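Local coordinates for protein NtrC family transcriptional regulator (Clostridium acetobutylicum ATCC 824, PDB 2Q5C) that probably acts as an ATP-binding, sequence-specific DNA-binding transcriptional regulator of the NtrC family, represented here by its N-terminal PrpR-type domain, at residues A[6-12]-A[30-36]; A[13-19]-A[167-173]; A[120-124]-A[137-143]. Residue numbers count along the deposited sequence, not the author numbering.

Contact 1: A[6-12]-A[30-36]. With SO4 (sulfate ion), chain F; SO4 (sulfate ion), chain D.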
loop_
_atom_site.group_PDB
_atom_site.type_symbol
_atom_site.label_atom_id
_atom_site.label_comp_id
_atom_site.label_asym_id
_atom_site.label_seq_id
_atom_site.Cartn_x
_atom_site.Cartn_y
_atom_site.Cartn_z
ATOM N N LYS A 6 -17.045 -12.846 5.536
ATOM C CA LYS A 6 -16.377 -11.780 6.295
ATOM C C LYS A 6 -15.028 -11.505 5.675
ATOM O O LYS A 6 -14.225 -12.428 5.480
ATOM C CB LYS A 6 -16.184 -12.207 7.737
ATOM C CG LYS A 6 -17.504 -12.546 8.462
ATOM C CD LYS A 6 -17.273 -12.967 9.907
ATOM C CE LYS A 6 -16.677 -11.866 10.762
ATOM N NZ LYS A 6 -16.517 -12.351 12.173
ATOM N N ILE A 7 -14.785 -10.248 5.309
ATOM C CA ILE A 7 -13.510 -9.864 4.705
ATOM C C ILE A 7 -12.949 -8.680 5.442
ATOM O O ILE A 7 -13.651 -7.663 5.642
ATOM C CB ILE A 7 -13.644 -9.533 3.202
ATOM C CG1 ILE A 7 -14.349 -10.663 2.451
ATOM C CG2 ILE A 7 -12.260 -9.216 2.580
ATOM C CD1 ILE A 7 -14.547 -10.358 0.974
ATOM N N ALA A 8 -11.687 -8.798 5.830
ATOM C CA ALA A 8 -10.961 -7.707 6.485
ATOM C C ALA A 8 -10.103 -6.943 5.512
ATOM O O ALA A 8 -9.366 -7.537 4.742
ATOM C CB ALA A 8 -10.084 -8.208 7.603
ATOM N N LEU A 9 -10.172 -5.617 5.568
ATOM C CA LEU A 9 -9.229 -4.735 4.874
ATOM C C LEU A 9 -8.318 -4.141 5.905
ATOM O O LEU A 9 -8.796 -3.547 6.872
ATOM C CB LEU A 9 -9.981 -3.620 4.109
ATOM C CG LEU A 9 -9.035 -2.540 3.554
ATOM C CD1 LEU A 9 -8.209 -3.090 2.413
ATOM C CD2 LEU A 9 -9.882 -1.385 3.028
ATOM N N ILE A 10 -7.000 -4.288 5.724
ATOM C CA ILE A 10 -6.017 -3.742 6.661
ATOM C C ILE A 10 -5.180 -2.760 5.849
ATOM O O ILE A 10 -4.534 -3.147 4.865
ATOM C CB ILE A 10 -5.132 -4.837 7.296
ATOM C CG1 ILE A 10 -6.039 -5.877 7.969
ATOM C CG2 ILE A 10 -4.148 -4.177 8.288
ATOM C CD1 ILE A 10 -5.286 -7.079 8.601
ATOM N N SER A 11 -5.258 -1.481 6.209
ATOM C CA SER A 11 -4.694 -0.428 5.369
ATOM C C SER A 11 -4.485 0.779 6.263
ATOM O O SER A 11 -5.078 0.863 7.323
ATOM C CB SER A 11 -5.733 -0.098 4.287
ATOM O OG SER A 11 -5.340 1.014 3.483
ATOM N N GLN A 12 -3.666 1.717 5.818
ATOM C CA GLN A 12 -3.586 3.021 6.485
ATOM C C GLN A 12 -4.250 4.107 5.642
ATOM O O GLN A 12 -4.205 5.287 6.018
ATOM C CB GLN A 12 -2.135 3.396 6.762
ATOM C CG GLN A 12 -1.434 2.461 7.708
ATOM C CD GLN A 12 -0.044 2.928 7.987
ATOM O OE1 GLN A 12 0.849 2.841 7.126
ATOM N NE2 GLN A 12 0.150 3.457 9.172
ATOM N N ILE A 30 -19.647 -9.025 5.236
ATOM C CA ILE A 30 -19.442 -8.245 6.445
ATOM C C ILE A 30 -18.048 -7.666 6.357
ATOM O O ILE A 30 -17.089 -8.423 6.261
ATOM C CB ILE A 30 -19.566 -9.127 7.720
ATOM C CG1 ILE A 30 -20.941 -9.816 7.771
ATOM C CG2 ILE A 30 -19.295 -8.287 8.958
ATOM C CD1 ILE A 30 -20.991 -10.983 8.723
ATOM N N PRO A 31 -17.905 -6.334 6.428
ATOM C CA PRO A 31 -16.579 -5.729 6.401
ATOM C C PRO A 31 -15.958 -5.624 7.772
ATOM O O PRO A 31 -16.639 -5.335 8.771
ATOM C CB PRO A 31 -16.863 -4.318 5.896
ATOM C CG PRO A 31 -18.247 -3.993 6.475
ATOM C CD PRO A 31 -18.978 -5.308 6.523
ATOM N N ILE A 32 -14.647 -5.801 7.816
ATOM C CA ILE A 32 -13.834 -5.505 8.981
ATOM C C ILE A 32 -12.760 -4.573 8.462
ATOM O O ILE A 32 -12.171 -4.857 7.419
ATOM C CB ILE A 32 -13.196 -6.781 9.594
ATOM C CG1 ILE A 32 -14.290 -7.720 10.137
ATOM C CG2 ILE A 32 -12.257 -6.398 10.724
ATOM C CD1 ILE A 32 -14.887 -8.715 9.123
ATOM N N THR A 33 -12.516 -3.450 9.114
ATOM C CA THR A 33 -11.410 -2.561 8.728
ATOM C C THR A 33 -10.477 -2.363 9.904
ATOM O O THR A 33 -10.935 -2.258 11.055
ATOM C CB THR A 33 -11.889 -1.198 8.214
ATOM O OG1 THR A 33 -12.672 -0.572 9.233
ATOM C CG2 THR A 33 -12.725 -1.339 6.954
ATOM N N LYS A 34 -9.176 -2.352 9.630
ATOM C CA LYS A 34 -8.166 -2.131 10.665
ATOM C C LYS A 34 -7.084 -1.254 10.080
ATOM O O LYS A 34 -6.677 -1.412 8.922
ATOM C CB LYS A 34 -7.536 -3.450 11.154
ATOM C CG LYS A 34 -8.551 -4.464 11.710
ATOM C CD LYS A 34 -9.094 -4.045 13.098
ATOM C CE LYS A 34 -10.095 -5.069 13.619
ATOM N NZ LYS A 34 -10.903 -4.586 14.805
ATOM N N THR A 35 -6.595 -0.315 10.884
ATOM C CA THR A 35 -5.611 0.632 10.426
ATOM C C THR A 35 -4.245 0.168 10.882
ATOM O O THR A 35 -3.925 0.230 12.089
ATOM C CB THR A 35 -5.933 2.044 10.991
ATOM O OG1 THR A 35 -7.235 2.423 10.534
ATOM C CG2 THR A 35 -4.906 3.079 10.523
ATOM N N ALA A 36 -3.453 -0.326 9.936
ATOM C CA ALA A 36 -2.136 -0.871 10.281
ATOM C C ALA A 36 -1.320 -1.129 9.036
ATOM O O ALA A 36 -1.868 -1.196 7.943
ATOM C CB ALA A 36 -2.308 -2.193 11.057
HETATM S S SO4 F . -8.676 0.564 13.827
HETATM O O1 SO4 F . -7.561 -0.363 13.623
HETATM O O2 SO4 F . -8.250 1.643 14.719
HETATM O O3 SO4 F . -9.089 1.165 12.563
HETATM O O4 SO4 F . -9.792 -0.168 14.433
HETATM S S SO4 D . -11.473 -7.795 16.791
HETATM O O1 SO4 D . -10.092 -7.324 16.941
HETATM O O2 SO4 D . -12.157 -7.546 18.060
HETATM O O3 SO4 D . -12.111 -7.078 15.709
HETATM O O4 SO4 D . -11.476 -9.232 16.488
#
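Backbone hydrogen bonds define this contact between neighbouring parallel strands, whose axes approach to 4.6 Å and cross at -20°. Segment 6-12 uses its odd-numbered residues: Ile7 N donates to Ile30 O (3.1 Å) and Ile7 O accepts from Ile32 N (3.0 Å). Leu9 repeats the pattern with Ile32 O, 2.8 Å from Leu9 N, and with Lys34 N, 3.0 Å from Leu9 O. Ser11 N reaches Lys34 O at 3.1 Å. CA-H...O contacts supplement these bonds, the Ala8 CA to Ile32 O distance being 3.2 Å.

Apolar side chains of the two strands meet on the face of Ala8 and Ile10: Ala8 CB meets Ile32 CB at 4.0 Å, and beta-branched isoleucine suits the extended backbone. Ile10 CG2 lies 3.9 Å from Ala36 CB, and helix 38-48 covers this end. Leu9 and Thr33 are on the other face, under Phe20 of helix 14-27, which covers it and completes the beta-alpha-beta unit.

At the outer edge of the sheet, Thr35 N binds a sulfate (chain F) through O1 at 2.9 Å, while Lys34 NZ holds O3 of another (chain D) at 2.9 Å. Both anions probably come from the crystallisation liquor. The chemistry thus implies a largely hydrophobic inner strand, buried from Ile7 onward, joined through its backbone to an edge strand that offers amide and ammonium donors to solvent.

Contact 2: A[13-19]-A[167-173]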
loop_
_atom_site.group_PDB
_atom_site.type_symbol
_atom_site.label_atom_id
_atom_site.label_comp_id
_atom_site.label_asym_id
_atom_site.label_seq_id
_atom_site.Cartn_x
_atom_site.Cartn_y
_atom_site.Cartn_z
ATOM N N ASN A 13 -4.876 3.723 4.533
ATOM C CA ASN A 13 -5.448 4.676 3.587
ATOM C C ASN A 13 -6.896 4.946 3.993
ATOM O O ASN A 13 -7.760 4.073 3.848
ATOM C CB ASN A 13 -5.366 4.088 2.179
ATOM C CG ASN A 13 -5.584 5.106 1.112
ATOM O OD1 ASN A 13 -6.717 5.467 0.821
ATOM N ND2 ASN A 13 -4.480 5.599 0.516
ATOM N N GLU A 14 -7.160 6.144 4.505
ATOM C CA GLU A 14 -8.491 6.490 5.000
ATOM C C GLU A 14 -9.563 6.393 3.926
ATOM O O GLU A 14 -10.698 5.994 4.212
ATOM C CB GLU A 14 -8.501 7.878 5.653
ATOM C CG GLU A 14 -7.593 7.981 6.883
ATOM C CD GLU A 14 -7.950 7.000 8.014
ATOM O OE1 GLU A 14 -9.157 6.805 8.301
ATOM O OE2 GLU A 14 -7.022 6.423 8.635
ATOM N N ASN A 15 -9.218 6.735 2.688
ATOM C CA ASN A 15 -10.219 6.694 1.621
ATOM C C ASN A 15 -10.668 5.266 1.345
ATOM O O ASN A 15 -11.871 4.996 1.205
ATOM C CB ASN A 15 -9.685 7.343 0.348
ATOM C CG ASN A 15 -9.722 8.858 0.419
ATOM O OD1 ASN A 15 -10.263 9.447 1.371
ATOM N ND2 ASN A 15 -9.150 9.503 -0.593
ATOM N N LEU A 16 -9.705 4.347 1.308
ATOM C CA LEU A 16 -10.017 2.927 1.139
ATOM C C LEU A 16 -10.798 2.403 2.301
ATOM O O LEU A 16 -11.756 1.668 2.104
ATOM C CB LEU A 16 -8.771 2.053 0.952
ATOM C CG LEU A 16 -7.921 2.170 -0.313
ATOM C CD1 LEU A 16 -6.786 1.162 -0.266
ATOM C CD2 LEU A 16 -8.793 1.941 -1.528
ATOM N N LEU A 17 -10.386 2.776 3.516
ATOM C CA LEU A 17 -11.064 2.273 4.705
ATOM C C LEU A 17 -12.505 2.736 4.762
ATOM O O LEU A 17 -13.369 1.975 5.161
ATOM C CB LEU A 17 -10.322 2.661 5.996
ATOM C CG LEU A 17 -8.915 2.031 6.142
ATOM C CD1 LEU A 17 -8.066 2.757 7.193
ATOM C CD2 LEU A 17 -9.014 0.534 6.469
ATOM N N ASN A 18 -12.781 3.971 4.335
ATOM C CA ASN A 18 -14.166 4.437 4.349
ATOM C C ASN A 18 -15.007 3.912 3.183
ATOM O O ASN A 18 -16.227 3.774 3.293
ATOM C CB ASN A 18 -14.231 5.963 4.394
ATOM C CG ASN A 18 -13.609 6.539 5.645
ATOM O OD1 ASN A 18 -12.882 7.537 5.581
ATOM N ND2 ASN A 18 -13.897 5.929 6.793
ATOM N N LEU A 19 -14.366 3.617 2.059
ATOM C CA LEU A 19 -15.072 3.047 0.925
ATOM C C LEU A 19 -15.477 1.567 1.159
ATOM O O LEU A 19 -16.526 1.106 0.711
ATOM C CB LEU A 19 -14.189 3.153 -0.321
ATOM C CG LEU A 19 -14.699 2.497 -1.605
ATOM C CD1 LEU A 19 -16.053 3.117 -2.055
ATOM C CD2 LEU A 19 -13.655 2.662 -2.695
ATOM N N ASN A 167 -1.352 6.517 -3.433
ATOM C CA ASN A 167 -2.667 6.024 -2.992
ATOM C C ASN A 167 -3.179 4.937 -3.908
ATOM O O ASN A 167 -2.554 4.584 -4.883
ATOM C CB ASN A 167 -3.648 7.199 -2.914
ATOM C CG ASN A 167 -3.256 8.205 -1.823
ATOM O OD1 ASN A 167 -2.845 7.815 -0.716
ATOM N ND2 ASN A 167 -3.321 9.500 -2.156
ATOM N N SER A 168 -4.339 4.431 -3.546
ATOM C CA SER A 168 -5.040 3.434 -4.313
ATOM C C SER A 168 -6.415 4.004 -4.520
ATOM O O SER A 168 -6.837 4.935 -3.821
ATOM C CB SER A 168 -5.168 2.154 -3.503
ATOM O OG SER A 168 -5.794 1.178 -4.300
ATOM N N GLY A 169 -7.137 3.426 -5.448
ATOM C CA GLY A 169 -8.451 3.943 -5.758
ATOM C C GLY A 169 -9.534 2.898 -5.739
ATOM O O GLY A 169 -9.309 1.731 -5.385
ATOM N N GLU A 170 -10.712 3.336 -6.123
ATOM C CA GLU A 170 -11.898 2.490 -6.117
ATOM C C GLU A 170 -11.785 1.277 -7.013
ATOM O O GLU A 170 -12.148 0.168 -6.607
ATOM C CB GLU A 170 -13.161 3.315 -6.446
ATOM C CG GLU A 170 -14.394 2.446 -6.631
ATOM C CD GLU A 170 -15.661 3.238 -6.653
ATOM O OE1 GLU A 170 -15.594 4.461 -6.390
ATOM O OE2 GLU A 170 -16.728 2.618 -6.918
ATOM N N GLU A 171 -11.306 1.452 -8.234
ATOM C CA GLU A 171 -11.275 0.321 -9.133
ATOM C C GLU A 171 -10.352 -0.774 -8.598
ATOM O O GLU A 171 -10.685 -1.961 -8.656
ATOM C CB GLU A 171 -10.895 0.773 -10.541
ATOM C CG GLU A 171 -10.940 -0.329 -11.579
ATOM C CD GLU A 171 -12.332 -0.938 -11.822
ATOM O OE1 GLU A 171 -13.379 -0.315 -11.492
ATOM O OE2 GLU A 171 -12.356 -2.067 -12.377
ATOM N N SER A 172 -9.202 -0.386 -8.056
ATOM C CA SER A 172 -8.257 -1.345 -7.479
ATOM C C SER A 172 -8.903 -2.123 -6.310
ATOM O O SER A 172 -8.727 -3.353 -6.155
ATOM C CB SER A 172 -6.999 -0.601 -6.998
ATOM O OG SER A 172 -6.229 -0.142 -8.111
ATOM N N LEU A 173 -9.665 -1.426 -5.481
ATOM C CA LEU A 173 -10.302 -2.086 -4.348
ATOM C C LEU A 173 -11.429 -3.000 -4.814
ATOM O O LEU A 173 -11.545 -4.112 -4.299
ATOM C CB LEU A 173 -10.807 -1.052 -3.336
ATOM C CG LEU A 173 -11.442 -1.634 -2.065
ATOM C CD1 LEU A 173 -10.481 -2.609 -1.350
ATOM C CD2 LEU A 173 -11.842 -0.500 -1.124
HETATM O O HOH W 1 -7.830 7.930 -2.985
#
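Two helix N termini meet here: after the second sheet the chain returns, and its C-terminal helix packs beside helix 14-27 of the first alpha/beta domain. Asn13 precedes helix 14-27 and Gly169 precedes helix 170-187, each as the N-cap residue; the nearest CA pairs are Leu16 with Gly169 at 7.1 Å and Asn13 with Asn167 at 7.3 Å. Residues 167-169 run extended into their helix. Asn13 suits the cap, since its OD1 accepts from Leu16 N (3.2 Å), satisfying an amide of the first turn.

Leucines fill the gap between the helices. Leu16 has the largest area covered: its CD1 is 3.8 Å from Ser168 CB, and its CD2 is 3.9 Å from Leu173 CD2. One turn on, Leu19 CD2 touches Leu173 CD2 at 4.0 Å and Glu170 CB at 3.8 Å, while the Glu170 carboxylate forms a salt bridge with Arg174. Ile76 of strand 73-76 extends the leucine cluster into the sheet.

Around the N-terminal ends of the helices the links are polar. The amide ND2 of Asn13 makes a weak hydrogen bond to Asn167 OD1 (3.0 Å), and a water joins Asn15 ND2 at 3.2 Å to Ser168 O at 3.3 Å. Since the one direct polar bond is weak, leucine packing probably contributes most to this junction of the C-terminal helix start with the first domain.

Contact 3: A[120-124]-A[137-143]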
loop_
_atom_site.group_PDB
_atom_site.type_symbol
_atom_site.label_atom_id
_atom_site.label_comp_id
_atom_site.label_asym_id
_atom_site.label_seq_id
_atom_site.Cartn_x
_atom_site.Cartn_y
_atom_site.Cartn_z
ATOM N N ILE A 120 14.285 11.904 -10.643
ATOM C CA ILE A 120 13.903 10.888 -9.682
ATOM C C ILE A 120 15.091 10.015 -9.370
ATOM O O ILE A 120 15.760 9.518 -10.292
ATOM C CB ILE A 120 12.761 10.015 -10.258
ATOM C CG1 ILE A 120 11.469 10.829 -10.320
ATOM C CG2 ILE A 120 12.512 8.770 -9.402
ATOM C CD1 ILE A 120 10.406 10.205 -11.128
ATOM N N LYS A 121 15.361 9.840 -8.083
ATOM C CA LYS A 121 16.288 8.804 -7.631
ATOM C C LYS A 121 15.443 7.707 -7.016
ATOM O O LYS A 121 14.644 7.960 -6.128
ATOM C CB LYS A 121 17.296 9.341 -6.626
ATOM C CG LYS A 121 18.396 8.335 -6.289
ATOM C CD LYS A 121 19.696 9.036 -5.854
ATOM C CE LYS A 121 20.869 8.057 -5.683
ATOM N NZ LYS A 121 21.098 7.171 -6.866
ATOM N N GLU A 122 15.611 6.493 -7.518
ATOM C CA GLU A 122 14.823 5.357 -7.053
ATOM C C GLU A 122 15.589 4.600 -5.978
ATOM O O GLU A 122 16.805 4.361 -6.103
ATOM C CB GLU A 122 14.527 4.465 -8.249
ATOM C CG GLU A 122 13.741 3.200 -7.904
ATOM C CD GLU A 122 13.595 2.301 -9.107
ATOM O OE1 GLU A 122 12.817 2.655 -10.024
ATOM O OE2 GLU A 122 14.278 1.257 -9.159
ATOM N N PHE A 123 14.881 4.241 -4.913
ATOM C CA PHE A 123 15.432 3.444 -3.827
ATOM C C PHE A 123 14.507 2.268 -3.615
ATOM O O PHE A 123 13.289 2.432 -3.634
ATOM C CB PHE A 123 15.490 4.248 -2.525
ATOM C CG PHE A 123 16.314 5.528 -2.600
ATOM C CD1 PHE A 123 17.588 5.582 -2.046
ATOM C CD2 PHE A 123 15.794 6.676 -3.195
ATOM C CE1 PHE A 123 18.336 6.780 -2.087
ATOM C CE2 PHE A 123 16.540 7.867 -3.248
ATOM C CZ PHE A 123 17.814 7.912 -2.696
ATOM N N LEU A 124 15.072 1.086 -3.429
ATOM C CA LEU A 124 14.280 -0.127 -3.161
ATOM C C LEU A 124 14.496 -0.614 -1.734
ATOM O O LEU A 124 15.598 -0.496 -1.199
ATOM C CB LEU A 124 14.625 -1.232 -4.163
ATOM C CG LEU A 124 14.386 -0.941 -5.650
ATOM C CD1 LEU A 124 14.804 -2.114 -6.518
ATOM C CD2 LEU A 124 12.921 -0.558 -5.928
ATOM N N LYS A 137 19.396 7.776 4.112
ATOM C CA LYS A 137 20.119 7.795 2.857
ATOM C C LYS A 137 19.592 8.894 1.947
ATOM O O LYS A 137 20.352 9.608 1.320
ATOM C CB LYS A 137 20.071 6.426 2.151
ATOM C CG LYS A 137 21.065 6.331 1.046
ATOM C CD LYS A 137 21.042 4.962 0.399
ATOM C CE LYS A 137 22.105 4.874 -0.630
ATOM N NZ LYS A 137 22.129 3.509 -1.245
ATOM N N VAL A 138 18.271 9.016 1.826
ATOM C CA VAL A 138 17.671 10.086 1.033
ATOM C C VAL A 138 18.231 11.462 1.393
ATOM O O VAL A 138 18.605 12.223 0.489
ATOM C CB VAL A 138 16.121 10.064 1.168
ATOM C CG1 VAL A 138 15.477 11.269 0.452
ATOM C CG2 VAL A 138 15.588 8.736 0.597
ATOM N N LYS A 139 18.309 11.752 2.697
ATOM C CA LYS A 139 18.788 13.060 3.176
ATOM C C LYS A 139 20.205 13.250 2.687
ATOM O O LYS A 139 20.569 14.336 2.246
ATOM C CB LYS A 139 18.813 13.162 4.700
ATOM C CG LYS A 139 17.493 13.206 5.362
ATOM C CD LYS A 139 17.634 13.262 6.876
ATOM C CE LYS A 139 17.335 14.651 7.427
ATOM N NZ LYS A 139 16.898 14.556 8.863
ATOM N N THR A 140 21.027 12.193 2.746
ATOM C CA THR A 140 22.436 12.333 2.360
ATOM C C THR A 140 22.605 12.589 0.875
ATOM O O THR A 140 23.677 13.076 0.424
ATOM C CB THR A 140 23.313 11.107 2.755
ATOM O OG1 THR A 140 22.978 9.950 1.948
ATOM C CG2 THR A 140 23.195 10.798 4.205
ATOM N N GLU A 141 21.570 12.259 0.086
ATOM C CA GLU A 141 21.566 12.504 -1.344
ATOM C C GLU A 141 21.050 13.901 -1.671
ATOM O O GLU A 141 20.846 14.232 -2.835
ATOM C CB GLU A 141 20.718 11.439 -2.081
ATOM C CG GLU A 141 21.233 10.024 -1.969
ATOM C CD GLU A 141 22.527 9.770 -2.721
ATOM O OE1 GLU A 141 22.871 10.546 -3.643
ATOM O OE2 GLU A 141 23.184 8.756 -2.398
ATOM N N ASN A 142 20.829 14.715 -0.636
ATOM C CA ASN A 142 20.322 16.078 -0.797
ATOM C C ASN A 142 18.921 16.136 -1.428
ATOM O O ASN A 142 18.558 17.093 -2.117
ATOM C CB ASN A 142 21.311 16.947 -1.599
ATOM C CG ASN A 142 21.106 18.435 -1.351
ATOM O OD1 ASN A 142 20.721 18.869 -0.250
ATOM N ND2 ASN A 142 21.313 19.228 -2.406
ATOM N N ILE A 143 18.124 15.126 -1.128
ATOM C CA ILE A 143 16.749 15.079 -1.643
ATOM C C ILE A 143 15.800 15.405 -0.505
ATOM O O ILE A 143 15.993 14.930 0.615
ATOM C CB ILE A 143 16.475 13.699 -2.231
ATOM C CG1 ILE A 143 17.318 13.505 -3.494
ATOM C CG2 ILE A 143 14.993 13.546 -2.618
ATOM C CD1 ILE A 143 17.347 12.079 -4.025
#
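Phe123 buries more surface than any other residue of this contact, and its ring fills the space between strand 119-125 and the last turn of helix 131-140. Val138 CG2 sits over one face, 4.1 Å from the centroid of the Phe123 ring and 13° off its normal, a CH-pi contact suited to a compact branched residue. Near the ring plane, Lys137 CD lies 4.1 Å from Phe123 CE1, Glu141 CG 4.1 Å from Phe123 CZ, and Ile143 CD1 4.4 Å from Phe123 CE2. The long charged residues thus contribute methylenes here. Ala98 of strand 96-102 touches both Phe123 and Val138.

Strand 119-125, helix 131-140 and strand 145-148 form a beta-alpha-beta unit of the second open, parallel alpha/beta domain, strand order 2-1-3-4; strand 96-102 lies between the two strands, and strand 119-125 is one of the two edge strands. The helix ends in a Schellman motif: Asn142 N bonds to Lys139 O at 2.9 Å and, weakly, Ile143 N to Val138 O at 3.4 Å. Asn142 adopts left-handed backbone angles (62°/33°), which asparagine tolerates well, and the reversal brings Ile143 back toward the sheet.

Lys121 is second in buried area. Lysine suits this exposed border because its aliphatic part covers Ile143, Lys121 CB lying 3.8 Å from Ile143 CD1; Lys121 CE comes within 3.8 Å of Glu141 OE1 without a salt bridge.

How the contacts relate
From the N terminus, contact 1 closes first, around helix 14-27, and pairs two strands of the first sheet. Contact 2 starts inside that loop, at the beginning of the same helix, and closes only when the chain has traversed the second sheet and returned, tying the C-terminal helix to helix 14-27 of the first domain; contacts 1 and 2 therefore cross. They also touch: Leu17 CD1 packs 3.5 Å from Thr35 OG1. Contact 3, a local strand-to-helix closure in the second alpha/beta domain, is nested inside the long loop of contact 2 and follows contact 1 in series. Its centre lies about 32 Å from that of contact 1 and about 28 Å from that of contact 2.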